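Local atomic coordinates of CupA (Streptococcus pneumoniae, PDB entry 4F2E), a protein that binds copper(I) ions on a cupredoxin fold and, as a copper chaperone, probably passes them on as part of copper resistance in this bacterium. Residues Gln14-Glu19 with Glu27-Lys32; Gly22-Glu27 with Ile39-Lys44; Lys44-Cys49 with Leu64-Glu69; Ile53-Phe58 with Tyr70-Thr75. All blocks are in the same frame, centred on the assembly; numbering follows the deposited sequence. Where two conformers were deposited one is given.

Contact 1: residues Gln14-Glu19 with Glu27-Lys32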
loop_
_atom_site.group_PDB
_atom_site.type_symbol
_atom_site.label_atom_id
_atom_site.label_comp_id
_atom_site.label_asym_id
_atom_site.label_seq_id
_atom_site.Cartn_x
_atom_site.Cartn_y
_atom_site.Cartn_z
ATOM N N GLN A 14 0.993 -5.939 -11.186
ATOM C CA GLN A 14 1.912 -4.853 -10.882
ATOM C C GLN A 14 2.254 -4.933 -9.409
ATOM O O GLN A 14 1.422 -5.322 -8.598
ATOM C CB GLN A 14 1.302 -3.492 -11.232
ATOM C CG GLN A 14 0.040 -3.145 -10.456
ATOM C CD GLN A 14 -0.614 -1.867 -10.949
ATOM O OE1 GLN A 14 0.067 -0.921 -11.355
ATOM N NE2 GLN A 14 -1.945 -1.833 -10.924
ATOM N N GLU A 15 3.484 -4.575 -9.066
ATOM C CA GLU A 15 3.964 -4.758 -7.708
ATOM C C GLU A 15 4.732 -3.545 -7.221
ATOM O O GLU A 15 5.508 -2.941 -7.963
ATOM C CB GLU A 15 4.859 -5.993 -7.634
ATOM C CG GLU A 15 5.453 -6.252 -6.264
ATOM C CD GLU A 15 6.266 -7.521 -6.237
ATOM O OE1 GLU A 15 5.660 -8.612 -6.301
ATOM O OE2 GLU A 15 7.509 -7.427 -6.175
ATOM N N ILE A 16 4.508 -3.190 -5.967
ATOM C CA ILE A 16 5.295 -2.148 -5.338
ATOM C C ILE A 16 5.578 -2.550 -3.904
ATOM O O ILE A 16 4.735 -3.158 -3.238
ATOM C CB ILE A 16 4.594 -0.784 -5.403
ATOM C CG1 ILE A 16 5.538 0.318 -4.920
ATOM C CG2 ILE A 16 3.298 -0.808 -4.607
ATOM C CD1 ILE A 16 5.134 1.698 -5.365
ATOM N N ARG A 17 6.780 -2.228 -3.442
ATOM C CA ARG A 17 7.207 -2.579 -2.099
ATOM C C ARG A 17 7.174 -1.352 -1.202
ATOM O O ARG A 17 7.668 -0.284 -1.568
ATOM C CB ARG A 17 8.612 -3.183 -2.129
ATOM C CG ARG A 17 8.721 -4.440 -2.979
ATOM C CD ARG A 17 10.105 -5.062 -2.867
ATOM N NE ARG A 17 10.427 -5.417 -1.488
ATOM C CZ ARG A 17 10.147 -6.593 -0.935
ATOM N NH1 ARG A 17 10.473 -6.829 0.329
ATOM N NH2 ARG A 17 9.539 -7.533 -1.645
ATOM N N VAL A 18 6.578 -1.512 -0.027
ATOM C CA VAL A 18 6.476 -0.424 0.935
ATOM C C VAL A 18 7.110 -0.852 2.248
ATOM O O VAL A 18 6.730 -1.868 2.821
ATOM C CB VAL A 18 5.007 -0.019 1.170
ATOM C CG1 VAL A 18 4.911 1.084 2.219
ATOM C CG2 VAL A 18 4.368 0.424 -0.134
ATOM N N GLU A 19 8.094 -0.086 2.707
ATOM C CA GLU A 19 8.730 -0.349 3.986
ATOM C C GLU A 19 7.925 0.300 5.098
ATOM O O GLU A 19 7.567 1.476 5.009
ATOM C CB GLU A 19 10.162 0.189 3.998
ATOM C CG GLU A 19 10.900 -0.077 5.300
ATOM C CD GLU A 19 12.341 0.394 5.265
ATOM O OE1 GLU A 19 12.949 0.369 4.173
ATOM O OE2 GLU A 19 12.864 0.790 6.328
ATOM N N GLU A 27 5.497 6.683 0.650
ATOM C CA GLU A 27 4.130 6.935 1.109
ATOM C C GLU A 27 3.279 7.529 -0.009
ATOM O O GLU A 27 2.125 7.908 0.201
ATOM C CB GLU A 27 4.125 7.855 2.332
ATOM C CG GLU A 27 4.662 9.251 2.064
ATOM C CD GLU A 27 4.692 10.118 3.310
ATOM O OE1 GLU A 27 4.710 9.561 4.428
ATOM O OE2 GLU A 27 4.697 11.358 3.170
ATOM N N LEU A 28 3.878 7.642 -1.191
ATOM C CA LEU A 28 3.170 8.040 -2.398
ATOM C C LEU A 28 3.449 6.975 -3.442
ATOM O O LEU A 28 4.596 6.769 -3.832
ATOM C CB LEU A 28 3.664 9.398 -2.903
ATOM C CG LEU A 28 3.346 10.641 -2.075
ATOM C CD1 LEU A 28 4.022 11.862 -2.675
ATOM C CD2 LEU A 28 1.845 10.859 -1.979
ATOM N N ILE A 29 2.405 6.283 -3.875
ATOM C CA ILE A 29 2.564 5.223 -4.861
ATOM C C ILE A 29 1.607 5.402 -6.029
ATOM O O ILE A 29 0.515 5.950 -5.869
ATOM C CB ILE A 29 2.401 3.822 -4.228
ATOM C CG1 ILE A 29 0.985 3.624 -3.686
ATOM C CG2 ILE A 29 3.426 3.621 -3.120
ATOM C CD1 ILE A 29 0.758 2.253 -3.074
ATOM N N VAL A 30 2.028 4.946 -7.203
ATOM C CA VAL A 30 1.267 5.158 -8.425
ATOM C C VAL A 30 1.045 3.837 -9.149
ATOM O O VAL A 30 1.999 3.157 -9.528
ATOM C CB VAL A 30 1.979 6.161 -9.363
ATOM C CG1 VAL A 30 1.134 6.417 -10.598
ATOM C CG2 VAL A 30 2.259 7.466 -8.629
ATOM N N LEU A 31 -0.224 3.482 -9.331
ATOM C CA LEU A 31 -0.597 2.220 -9.956
ATOM C C LEU A 31 -1.353 2.433 -11.260
ATOM O O LEU A 31 -1.980 3.475 -11.468
ATOM C CB LEU A 31 -1.462 1.390 -9.006
ATOM C CG LEU A 31 -0.737 0.505 -7.989
ATOM C CD1 LEU A 31 0.224 1.310 -7.127
ATOM C CD2 LEU A 31 -1.748 -0.233 -7.124
ATOM N N LYS A 32 -1.290 1.432 -12.135
ATOM C CA LYS A 32 -2.041 1.448 -13.382
ATOM C C LYS A 32 -3.455 0.918 -13.172
ATOM O O LYS A 32 -3.659 -0.120 -12.538
ATOM C CB LYS A 32 -1.347 0.603 -14.452
ATOM C CG LYS A 32 -0.130 1.245 -15.090
ATOM C CD LYS A 32 0.307 0.442 -16.308
ATOM C CE LYS A 32 1.528 1.054 -16.975
ATOM N NZ LYS A 32 1.253 2.426 -17.482
#
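Gln14 lays its carboxamide against the backbone of Lys32 and makes a two-bond bridge to it. The amide nitrogen of Lys32 gives its hydrogen to Gln14 OE1 at 2.8 Å, nearly straight at 168° and on a lone pair of the oxygen. The return bond, from Gln14 NE2 to Lys32 O at 2.9 Å, is more bent, with Lys32 O out of the amide plane of Gln14. With CG placed between the backbone N and the carbonyl carbon (chi1 62°) and the chain extended beyond it, the amide reaches the backbone just beyond the end of the facing strand, passing slantwise over Leu31, whose CB lies 3.6 Å from Gln14 OE1. This buried amide has further partners: Gln9 donates to OE1 and Val35 O accepts from NE2, so two bonds hold each polar atom and fix the rotation of the group.

Ile16 and Ile29 meet at a slant. Ile16 CD1 presses on Ile29 CG2 at 3.4 Å, closer than usual for two carbons, while Val18 CG2 approaches the same methyl only to 4.5 Å. Strands 14-19 and 28-31 run at 173° with axes 8.6 Å apart, too far for backbone pairing, so packing and the reach of Gln14 make the contact. The antiparallel hairpin of strands 13-20 and 24-31 pairs near its turn (Glu19 with Thr25), then parts round apolar side chains, in a cupredoxin-like beta sandwich.

Contact 2: residues Gly22-Glu27 with Ile39-Lys44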
loop_
_atom_site.group_PDB
_atom_site.type_symbol
_atom_site.label_atom_id
_atom_site.label_comp_id
_atom_site.label_asym_id
_atom_site.label_seq_id
_atom_site.Cartn_x
_atom_site.Cartn_y
_atom_site.Cartn_z
ATOM N N GLY A 22 8.332 3.889 10.911
ATOM C CA GLY A 22 7.891 5.215 11.309
ATOM C C GLY A 22 6.898 5.770 10.309
ATOM O O GLY A 22 6.908 6.957 9.981
ATOM N N GLY A 23 6.024 4.896 9.828
ATOM C CA GLY A 23 5.139 5.229 8.733
ATOM C C GLY A 23 5.457 4.341 7.548
ATOM O O GLY A 23 5.932 3.220 7.717
ATOM N N TYR A 24 5.212 4.851 6.348
ATOM C CA TYR A 24 5.375 4.061 5.137
ATOM C C TYR A 24 6.295 4.789 4.182
ATOM O O TYR A 24 6.155 5.989 3.981
ATOM C CB TYR A 24 4.009 3.818 4.484
ATOM C CG TYR A 24 3.012 3.300 5.487
ATOM C CD1 TYR A 24 3.119 2.010 5.983
ATOM C CD2 TYR A 24 1.996 4.113 5.976
ATOM C CE1 TYR A 24 2.234 1.529 6.923
ATOM C CE2 TYR A 24 1.098 3.638 6.920
ATOM C CZ TYR A 24 1.225 2.345 7.388
ATOM O OH TYR A 24 0.347 1.857 8.327
ATOM N N THR A 25 7.252 4.072 3.607
ATOM C CA THR A 25 8.077 4.657 2.561
ATOM C C THR A 25 8.281 3.640 1.443
ATOM O O THR A 25 8.686 2.508 1.694
ATOM C CB THR A 25 9.424 5.194 3.105
ATOM O OG1 THR A 25 10.067 5.982 2.094
ATOM C CG2 THR A 25 10.343 4.057 3.533
ATOM N N PRO A 26 7.954 4.030 0.205
ATOM C CA PRO A 26 7.369 5.332 -0.144
ATOM C C PRO A 26 5.916 5.460 0.328
ATOM O O PRO A 26 5.198 4.458 0.404
ATOM C CB PRO A 26 7.426 5.330 -1.673
ATOM C CG PRO A 26 7.330 3.887 -2.041
ATOM C CD PRO A 26 8.098 3.156 -0.973
ATOM N N GLU A 27 5.497 6.683 0.650
ATOM C CA GLU A 27 4.130 6.935 1.109
ATOM C C GLU A 27 3.279 7.529 -0.009
ATOM O O GLU A 27 2.125 7.908 0.201
ATOM C CB GLU A 27 4.125 7.855 2.332
ATOM C CG GLU A 27 4.662 9.251 2.064
ATOM C CD GLU A 27 4.692 10.118 3.310
ATOM O OE1 GLU A 27 4.710 9.561 4.428
ATOM O OE2 GLU A 27 4.697 11.358 3.170
ATOM N N ILE A 39 0.796 -4.970 -3.243
ATOM C CA ILE A 39 1.453 -3.944 -2.456
ATOM C C ILE A 39 2.081 -4.654 -1.268
ATOM O O ILE A 39 1.387 -5.099 -0.353
ATOM C CB ILE A 39 0.466 -2.848 -2.018
ATOM C CG1 ILE A 39 -0.335 -2.358 -3.230
ATOM C CG2 ILE A 39 1.207 -1.690 -1.365
ATOM C CD1 ILE A 39 -1.454 -1.397 -2.890
ATOM N N VAL A 40 3.401 -4.793 -1.318
ATOM C CA VAL A 40 4.119 -5.641 -0.384
ATOM C C VAL A 40 4.648 -4.821 0.782
ATOM O O VAL A 40 5.589 -4.039 0.626
ATOM C CB VAL A 40 5.290 -6.352 -1.083
ATOM C CG1 VAL A 40 5.953 -7.339 -0.134
ATOM C CG2 VAL A 40 4.798 -7.056 -2.341
ATOM N N PHE A 41 4.042 -5.004 1.950
ATOM C CA PHE A 41 4.459 -4.286 3.145
ATOM C C PHE A 41 5.493 -5.083 3.915
ATOM O O PHE A 41 5.221 -6.195 4.374
ATOM C CB PHE A 41 3.256 -3.965 4.033
ATOM C CG PHE A 41 2.353 -2.917 3.456
ATOM C CD1 PHE A 41 1.360 -3.259 2.552
ATOM C CD2 PHE A 41 2.509 -1.583 3.801
ATOM C CE1 PHE A 41 0.537 -2.296 2.009
ATOM C CE2 PHE A 41 1.686 -0.614 3.259
ATOM C CZ PHE A 41 0.699 -0.968 2.365
ATOM N N ASP A 42 6.682 -4.511 4.052
ATOM C CA ASP A 42 7.753 -5.148 4.800
ATOM C C ASP A 42 7.871 -4.429 6.132
ATOM O O ASP A 42 8.321 -3.283 6.183
ATOM C CB ASP A 42 9.061 -5.056 4.018
ATOM C CG ASP A 42 10.187 -5.822 4.671
ATOM O OD1 ASP A 42 9.899 -6.730 5.478
ATOM O OD2 ASP A 42 11.360 -5.521 4.372
ATOM N N ARG A 43 7.452 -5.088 7.210
ATOM C CA ARG A 43 7.363 -4.414 8.499
ATOM C C ARG A 43 8.656 -4.494 9.299
ATOM O O ARG A 43 9.122 -5.581 9.643
ATOM C CB ARG A 43 6.199 -4.938 9.339
ATOM C CG ARG A 43 6.062 -4.168 10.635
ATOM C CD ARG A 43 4.888 -4.606 11.471
ATOM N NE ARG A 43 4.843 -3.833 12.709
ATOM C CZ ARG A 43 3.992 -4.055 13.703
ATOM N NH1 ARG A 43 3.108 -5.038 13.614
ATOM N NH2 ARG A 43 4.028 -3.291 14.789
ATOM N N LYS A 44 9.218 -3.327 9.605
ATOM C CA LYS A 44 10.488 -3.243 10.313
ATOM C C LYS A 44 10.379 -2.432 11.603
ATOM O O LYS A 44 11.360 -2.271 12.326
ATOM C CB LYS A 44 11.556 -2.640 9.400
ATOM C CG LYS A 44 11.846 -3.484 8.170
ATOM C CD LYS A 44 12.877 -2.827 7.271
ATOM C CE LYS A 44 13.224 -3.720 6.093
ATOM N NZ LYS A 44 14.219 -3.078 5.190
#
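Tyr24 and Phe41 carry this contact by themselves, ring against ring. The closest atoms are Tyr24 CD1 and Phe41 CE2, 4.0 Å apart. The two planes stand at 83°, close to perpendicular, and the centroids are 6.0 Å apart, with the edge of Phe41 turned toward the face of Tyr24. The pair is therefore an offset edge-to-face one: CE2 approaches the tyrosine ring obliquely, and seen from Phe41 the tyrosine atom lies near the ring plane.

The first torsion matters for Phe41. Its CG stands opposite the carbonyl carbon (chi1 -71°), which carries the far end of the ring closer to Tyr24 than its CB direction alone would suggest. Tyr24 needs no such help, since its CB already points toward segment 39-44.

The next shell closes round the pair. Val18 of strand 13-20 packs on both side chains, meeting Tyr24 at its CB, and Ile53 of strand 52-55 touches both rings; Leu50 and Met91 pack on Tyr24, while Val72 lies against Phe41. At the end of segment 39-44, Arg43 is held by Asp51 in a salt bridge and by the carbonyl oxygens of Asp45 and Leu64, which ties the strand to the loops that follow it. Copper is near: a copper(I) ion lies about 6 Å from the Tyr24 side chain.

No hydrogen bond spans the two segments, and only 64 Å² is buried between them. The attraction is thus dispersion together with the weak electrostatics of a ring edge facing a pi cloud, an apolar contact beneath the metal-binding end of the protein.

Contact 3: residues Lys44-Cys49 with Leu64-Glu69. With CU1 (copper (I) ion), chain B; CU1 (copper (I) ion), chain C.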
loop_
_atom_site.group_PDB
_atom_site.type_symbol
_atom_site.label_atom_id
_atom_site.label_comp_id
_atom_site.label_asym_id
_atom_site.label_seq_id
_atom_site.Cartn_x
_atom_site.Cartn_y
_atom_site.Cartn_z
ATOM N N LYS A 44 9.218 -3.327 9.605
ATOM C CA LYS A 44 10.488 -3.243 10.313
ATOM C C LYS A 44 10.379 -2.432 11.603
ATOM O O LYS A 44 11.360 -2.271 12.326
ATOM C CB LYS A 44 11.556 -2.640 9.400
ATOM C CG LYS A 44 11.846 -3.484 8.170
ATOM C CD LYS A 44 12.877 -2.827 7.271
ATOM C CE LYS A 44 13.224 -3.720 6.093
ATOM N NZ LYS A 44 14.219 -3.078 5.190
ATOM N N ASP A 45 9.181 -1.933 11.888
ATOM C CA ASP A 45 8.940 -1.097 13.060
ATOM C C ASP A 45 7.913 -1.784 13.961
ATOM O O ASP A 45 6.772 -1.990 13.556
ATOM C CB ASP A 45 8.430 0.273 12.604
ATOM C CG ASP A 45 8.270 1.261 13.744
ATOM O OD1 ASP A 45 8.088 0.837 14.904
ATOM O OD2 ASP A 45 8.312 2.478 13.464
ATOM N N PRO A 46 8.318 -2.144 15.190
ATOM C CA PRO A 46 7.459 -2.937 16.079
ATOM C C PRO A 46 6.416 -2.117 16.841
ATOM O O PRO A 46 5.675 -2.683 17.643
ATOM C CB PRO A 46 8.460 -3.539 17.066
ATOM C CG PRO A 46 9.515 -2.503 17.170
ATOM C CD PRO A 46 9.646 -1.907 15.784
ATOM N N SER A 47 6.353 -0.812 16.599
ATOM C CA SER A 47 5.377 0.019 17.293
ATOM C C SER A 47 3.963 -0.502 17.089
ATOM O O SER A 47 3.556 -0.774 15.958
ATOM C CB SER A 47 5.444 1.462 16.809
ATOM O OG SER A 47 4.387 2.212 17.387
ATOM N N PRO A 48 3.201 -0.635 18.183
ATOM C CA PRO A 48 1.796 -1.042 18.065
ATOM C C PRO A 48 0.995 -0.112 17.154
ATOM O O PRO A 48 -0.024 -0.523 16.610
ATOM C CB PRO A 48 1.287 -0.957 19.508
ATOM C CG PRO A 48 2.513 -1.194 20.336
ATOM C CD PRO A 48 3.629 -0.521 19.590
ATOM N N CYS A 49 1.457 1.123 16.987
ATOM C CA CYS A 49 0.797 2.056 16.081
ATOM C C CYS A 49 0.708 1.480 14.664
ATOM O O CYS A 49 -0.200 1.818 13.902
ATOM C CB CYS A 49 1.544 3.395 16.067
ATOM S SG CYS A 49 0.703 4.753 15.201
ATOM N N LEU A 64 -0.261 -6.640 10.154
ATOM C CA LEU A 64 1.080 -6.743 9.592
ATOM C C LEU A 64 2.002 -7.379 10.619
ATOM O O LEU A 64 2.284 -6.775 11.650
ATOM C CB LEU A 64 1.623 -5.359 9.241
ATOM C CG LEU A 64 0.922 -4.531 8.170
ATOM C CD1 LEU A 64 1.716 -3.251 7.965
ATOM C CD2 LEU A 64 0.800 -5.301 6.870
ATOM N N PRO A 65 2.478 -8.602 10.347
ATOM C CA PRO A 65 3.383 -9.245 11.307
ATOM C C PRO A 65 4.745 -8.554 11.338
ATOM O O PRO A 65 5.309 -8.247 10.289
ATOM C CB PRO A 65 3.525 -10.670 10.757
ATOM C CG PRO A 65 2.353 -10.856 9.839
ATOM C CD PRO A 65 2.111 -9.504 9.244
ATOM N N MET A 66 5.261 -8.307 12.537
ATOM C CA MET A 66 6.571 -7.684 12.690
ATOM C C MET A 66 7.675 -8.529 12.056
ATOM O O MET A 66 7.705 -9.754 12.209
ATOM C CB MET A 66 6.879 -7.440 14.169
ATOM C CG MET A 66 8.281 -6.914 14.429
ATOM S SD MET A 66 8.600 -5.332 13.626
ATOM C CE MET A 66 10.378 -5.228 13.798
ATOM N N GLY A 67 8.577 -7.867 11.339
ATOM C CA GLY A 67 9.731 -8.529 10.758
ATOM C C GLY A 67 9.401 -9.402 9.567
ATOM O O GLY A 67 10.229 -10.199 9.125
ATOM N N GLU A 68 8.191 -9.253 9.041
ATOM C CA GLU A 68 7.759 -10.064 7.909
ATOM C C GLU A 68 7.107 -9.236 6.810
ATOM O O GLU A 68 6.773 -8.063 7.003
ATOM C CB GLU A 68 6.800 -11.161 8.373
ATOM C CG GLU A 68 7.421 -12.134 9.363
ATOM C CD GLU A 68 6.461 -13.222 9.797
ATOM O OE1 GLU A 68 5.285 -13.184 9.380
ATOM O OE2 GLU A 68 6.888 -14.120 10.554
ATOM N N GLU A 69 6.941 -9.860 5.649
ATOM C CA GLU A 69 6.232 -9.249 4.538
ATOM C C GLU A 69 4.763 -9.627 4.599
ATOM O O GLU A 69 4.410 -10.751 4.963
ATOM C CB GLU A 69 6.803 -9.720 3.201
ATOM C CG GLU A 69 8.163 -9.163 2.847
ATOM C CD GLU A 69 8.615 -9.604 1.468
ATOM O OE1 GLU A 69 9.779 -9.333 1.105
ATOM O OE2 GLU A 69 7.801 -10.222 0.746
HETATM CU CU CU1 B . -0.589 3.980 13.657
HETATM CU CU CU1 C . -1.063 5.147 16.540
#
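Met66 packs its thioether end against the backbone of the opposite loop. Its SD lies 3.6 Å from Pro46 N, and its CE comes to 3.4 Å from Lys44 O. The chain reaches there by starting with CG anti to the backbone N (chi1 174°) and then folding at the next bond (chi2 60°), which brings the tip alongside the Pro46 ring, the two side chains pointing the same way. Pro46 CB is 3.9 Å from SD. Met66 lies in a type II turn, Pro65 to Glu68, with Gly67 at positive phi; no hydrogen bond joins the two segments, and the contact sits at the surface.

Beyond Pro46, two side-chain-to-backbone turns shape the path to the metal. Asp45 OD1 accepts from Ser47 N at 2.9 Å on its anti side, the donor lying 30° out of the carboxylate plane: an Asx turn. Ser47 OG then accepts from Cys49 N at 3.2 Å in an ST turn. The second oxygen of Asp45 takes the amide of Gly22.

These turns lead to Cys49, whose SG bridges two copper(I) ions. One copper is bound by Cys49 SG and by Cys49 O, each at 2.2 Å, and is completed by Cys86; the other takes the same sulfur with Met88 and Met90. A cysteine thiolate shared by two ions, with methionine thioethers beside it, forms a dinuclear copper(I) site at the loop end of a cupredoxin fold.

Contact 4: residues Ile53-Phe58 with Tyr70-Thr75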
loop_
_atom_site.group_PDB
_atom_site.type_symbol
_atom_site.label_atom_id
_atom_site.label_comp_id
_atom_site.label_asym_id
_atom_site.label_seq_id
_atom_site.Cartn_x
_atom_site.Cartn_y
_atom_site.Cartn_z
ATOM N N ILE A 53 -2.757 -2.474 8.642
ATOM C CA ILE A 53 -2.784 -1.668 7.430
ATOM C C ILE A 53 -4.224 -1.598 6.932
ATOM O O ILE A 53 -4.944 -2.598 6.957
ATOM C CB ILE A 53 -1.852 -2.238 6.330
ATOM C CG1 ILE A 53 -1.744 -1.270 5.148
ATOM C CG2 ILE A 53 -2.331 -3.613 5.863
ATOM C CD1 ILE A 53 -1.122 0.071 5.502
ATOM N N VAL A 54 -4.637 -0.413 6.495
ATOM C CA VAL A 54 -6.012 -0.178 6.066
ATOM C C VAL A 54 -6.061 0.540 4.717
ATOM O O VAL A 54 -5.421 1.577 4.538
ATOM C CB VAL A 54 -6.789 0.669 7.106
ATOM C CG1 VAL A 54 -8.247 0.823 6.699
ATOM C CG2 VAL A 54 -6.692 0.046 8.487
ATOM N N PHE A 55 -6.799 -0.037 3.769
ATOM C CA PHE A 55 -7.147 0.624 2.513
ATOM C C PHE A 55 -8.667 0.743 2.512
ATOM O O PHE A 55 -9.357 -0.160 2.042
ATOM C CB PHE A 55 -6.693 -0.206 1.308
ATOM C CG PHE A 55 -5.220 -0.112 1.011
ATOM C CD1 PHE A 55 -4.290 -0.717 1.841
ATOM C CD2 PHE A 55 -4.772 0.553 -0.122
ATOM C CE1 PHE A 55 -2.934 -0.639 1.559
ATOM C CE2 PHE A 55 -3.419 0.633 -0.406
ATOM C CZ PHE A 55 -2.501 0.032 0.433
ATOM N N PRO A 56 -9.196 1.864 3.023
ATOM C CA PRO A 56 -10.640 1.977 3.262
ATOM C C PRO A 56 -11.492 1.910 1.994
ATOM O O PRO A 56 -12.636 1.461 2.064
ATOM C CB PRO A 56 -10.780 3.348 3.935
ATOM C CG PRO A 56 -9.576 4.109 3.500
ATOM C CD PRO A 56 -8.474 3.096 3.385
ATOM N N ASP A 57 -10.954 2.344 0.859
ATOM C CA ASP A 57 -11.714 2.310 -0.388
ATOM C C ASP A 57 -11.869 0.903 -0.942
ATOM O O ASP A 57 -12.765 0.639 -1.744
ATOM C CB ASP A 57 -11.065 3.211 -1.436
ATOM C CG ASP A 57 -10.912 4.630 -0.955
ATOM O OD1 ASP A 57 -9.765 5.054 -0.712
ATOM O OD2 ASP A 57 -11.944 5.313 -0.800
ATOM N N PHE A 58 -10.995 0.001 -0.509
ATOM C CA PHE A 58 -10.959 -1.347 -1.061
ATOM C C PHE A 58 -11.409 -2.417 -0.069
ATOM O O PHE A 58 -11.435 -3.600 -0.402
ATOM C CB PHE A 58 -9.559 -1.646 -1.609
ATOM C CG PHE A 58 -9.152 -0.736 -2.734
ATOM C CD1 PHE A 58 -9.411 -1.085 -4.049
ATOM C CD2 PHE A 58 -8.530 0.476 -2.477
ATOM C CE1 PHE A 58 -9.052 -0.246 -5.090
ATOM C CE2 PHE A 58 -8.169 1.320 -3.514
ATOM C CZ PHE A 58 -8.427 0.955 -4.823
ATOM N N TYR A 70 3.907 -8.685 4.237
ATOM C CA TYR A 70 2.497 -8.977 4.061
ATOM C C TYR A 70 2.012 -8.280 2.806
ATOM O O TYR A 70 2.262 -7.093 2.620
ATOM C CB TYR A 70 1.676 -8.514 5.260
ATOM C CG TYR A 70 0.206 -8.774 5.070
ATOM C CD1 TYR A 70 -0.351 -9.992 5.431
ATOM C CD2 TYR A 70 -0.620 -7.816 4.500
ATOM C CE1 TYR A 70 -1.690 -10.245 5.247
ATOM C CE2 TYR A 70 -1.969 -8.059 4.311
ATOM C CZ TYR A 70 -2.496 -9.278 4.689
ATOM O OH TYR A 70 -3.836 -9.538 4.509
ATOM N N VAL A 71 1.310 -9.012 1.950
ATOM C CA VAL A 71 0.889 -8.471 0.665
ATOM C C VAL A 71 -0.580 -8.080 0.643
ATOM O O VAL A 71 -1.464 -8.910 0.862
ATOM C CB VAL A 71 1.155 -9.463 -0.482
ATOM C CG1 VAL A 71 0.775 -8.837 -1.818
ATOM C CG2 VAL A 71 2.614 -9.877 -0.489
ATOM N N VAL A 72 -0.830 -6.803 0.378
ATOM C CA VAL A 72 -2.174 -6.330 0.103
ATOM C C VAL A 72 -2.436 -6.496 -1.388
ATOM O O VAL A 72 -1.686 -5.989 -2.224
ATOM C CB VAL A 72 -2.340 -4.852 0.500
ATOM C CG1 VAL A 72 -3.647 -4.297 -0.044
ATOM C CG2 VAL A 72 -2.279 -4.701 2.010
ATOM N N GLU A 73 -3.489 -7.229 -1.724
ATOM C CA GLU A 73 -3.851 -7.422 -3.120
ATOM C C GLU A 73 -5.151 -6.705 -3.442
ATOM O O GLU A 73 -6.171 -6.925 -2.789
ATOM C CB GLU A 73 -3.958 -8.908 -3.452
ATOM C CG GLU A 73 -2.655 -9.657 -3.235
ATOM C CD GLU A 73 -2.755 -11.116 -3.606
ATOM O OE1 GLU A 73 -3.019 -11.939 -2.704
ATOM O OE2 GLU A 73 -2.567 -11.440 -4.797
ATOM N N ILE A 74 -5.092 -5.827 -4.436
ATOM C CA ILE A 74 -6.266 -5.117 -4.922
ATOM C C ILE A 74 -6.174 -5.010 -6.437
ATOM O O ILE A 74 -5.089 -5.107 -7.004
ATOM C CB ILE A 74 -6.368 -3.693 -4.324
ATOM C CG1 ILE A 74 -5.119 -2.873 -4.659
ATOM C CG2 ILE A 74 -6.583 -3.750 -2.818
ATOM C CD1 ILE A 74 -5.210 -1.418 -4.231
ATOM N N THR A 75 -7.314 -4.824 -7.091
ATOM C CA THR A 75 -7.327 -4.539 -8.522
ATOM C C THR A 75 -8.112 -3.254 -8.743
ATOM O O THR A 75 -9.341 -3.275 -8.820
ATOM C CB THR A 75 -7.949 -5.690 -9.337
ATOM O OG1 THR A 75 -7.211 -6.896 -9.102
ATOM C CG2 THR A 75 -7.918 -5.366 -10.828
#
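Ile74 and Phe58 meet at the margin of the apolar interior of the cupredoxin-like sandwich, where strand 69-74 faces strand 52-55 and the turn after it. Followed outward, Ile74 first brings CB to 4.0 Å from Phe58 CD1. Its CG2 branch, opposite the carbonyl carbon, turns to the base of the phenylalanine, meeting CB at 3.8 Å with the ring carbon CG scarcely farther off. The other branch leaves between the backbone N and the carbonyl carbon (chi1 58°) and continues extended, and this puts CD1 over the ring. There it stands 3.9 Å from the ring centroid and only 5° off the normal, a well-centred CH-pi contact. The isoleucine thus spans its partner from base to face, and the two side chains cross at about a right angle. Phe82 meets Phe58 edge-to-face.

Two residues back on the strand, Val72 divides its two methyls. CG1 lies over one face of Phe55, displaced toward the ring's rim, whereas CG2 touches Phe55 CE1 and Ile53. Phe41 of strand 37-43 packs on Phe55, and Phe84 meets the Phe55 ring at a shallow interplanar angle of about 15°.

No hydrogen bonds pass between the two segments, so the 278 Å² buried here comes from side-chain packing. Within segment 53-58 the turn is closed by Phe58 N donating to Phe55 O at 3.0 Å, consistent with the chain turning Phe58 back toward segment 70-75. At the end nearer the copper, Ile53 CG2 rests 4.0 Å from Val72 CG2.

In the fold
Contacts 1, 2 and 4 are buried, whereas contact 3 lies at the surface, and its first segment runs on to the copper ions. Contacts 1 and 2 share strand 24-31 and Glu27, and Val18 N bonds to Val40 O between them. Contact 2 leads on to contact 4 through the pairing of strands 37-43 and 69-74, with Ile53 CD1 reaching both Tyr24 and Phe41. Chemistry changes with place: contact 1 mixes an amide bridge with aliphatic packing, contacts 2 and 4 are apolar and partly aromatic, and contact 3 combines thioether packing with metal binding. Lys44 belongs to both contacts 2 and 3, and Arg43 bonds to Leu64 and Gly67, joining sheet to loops.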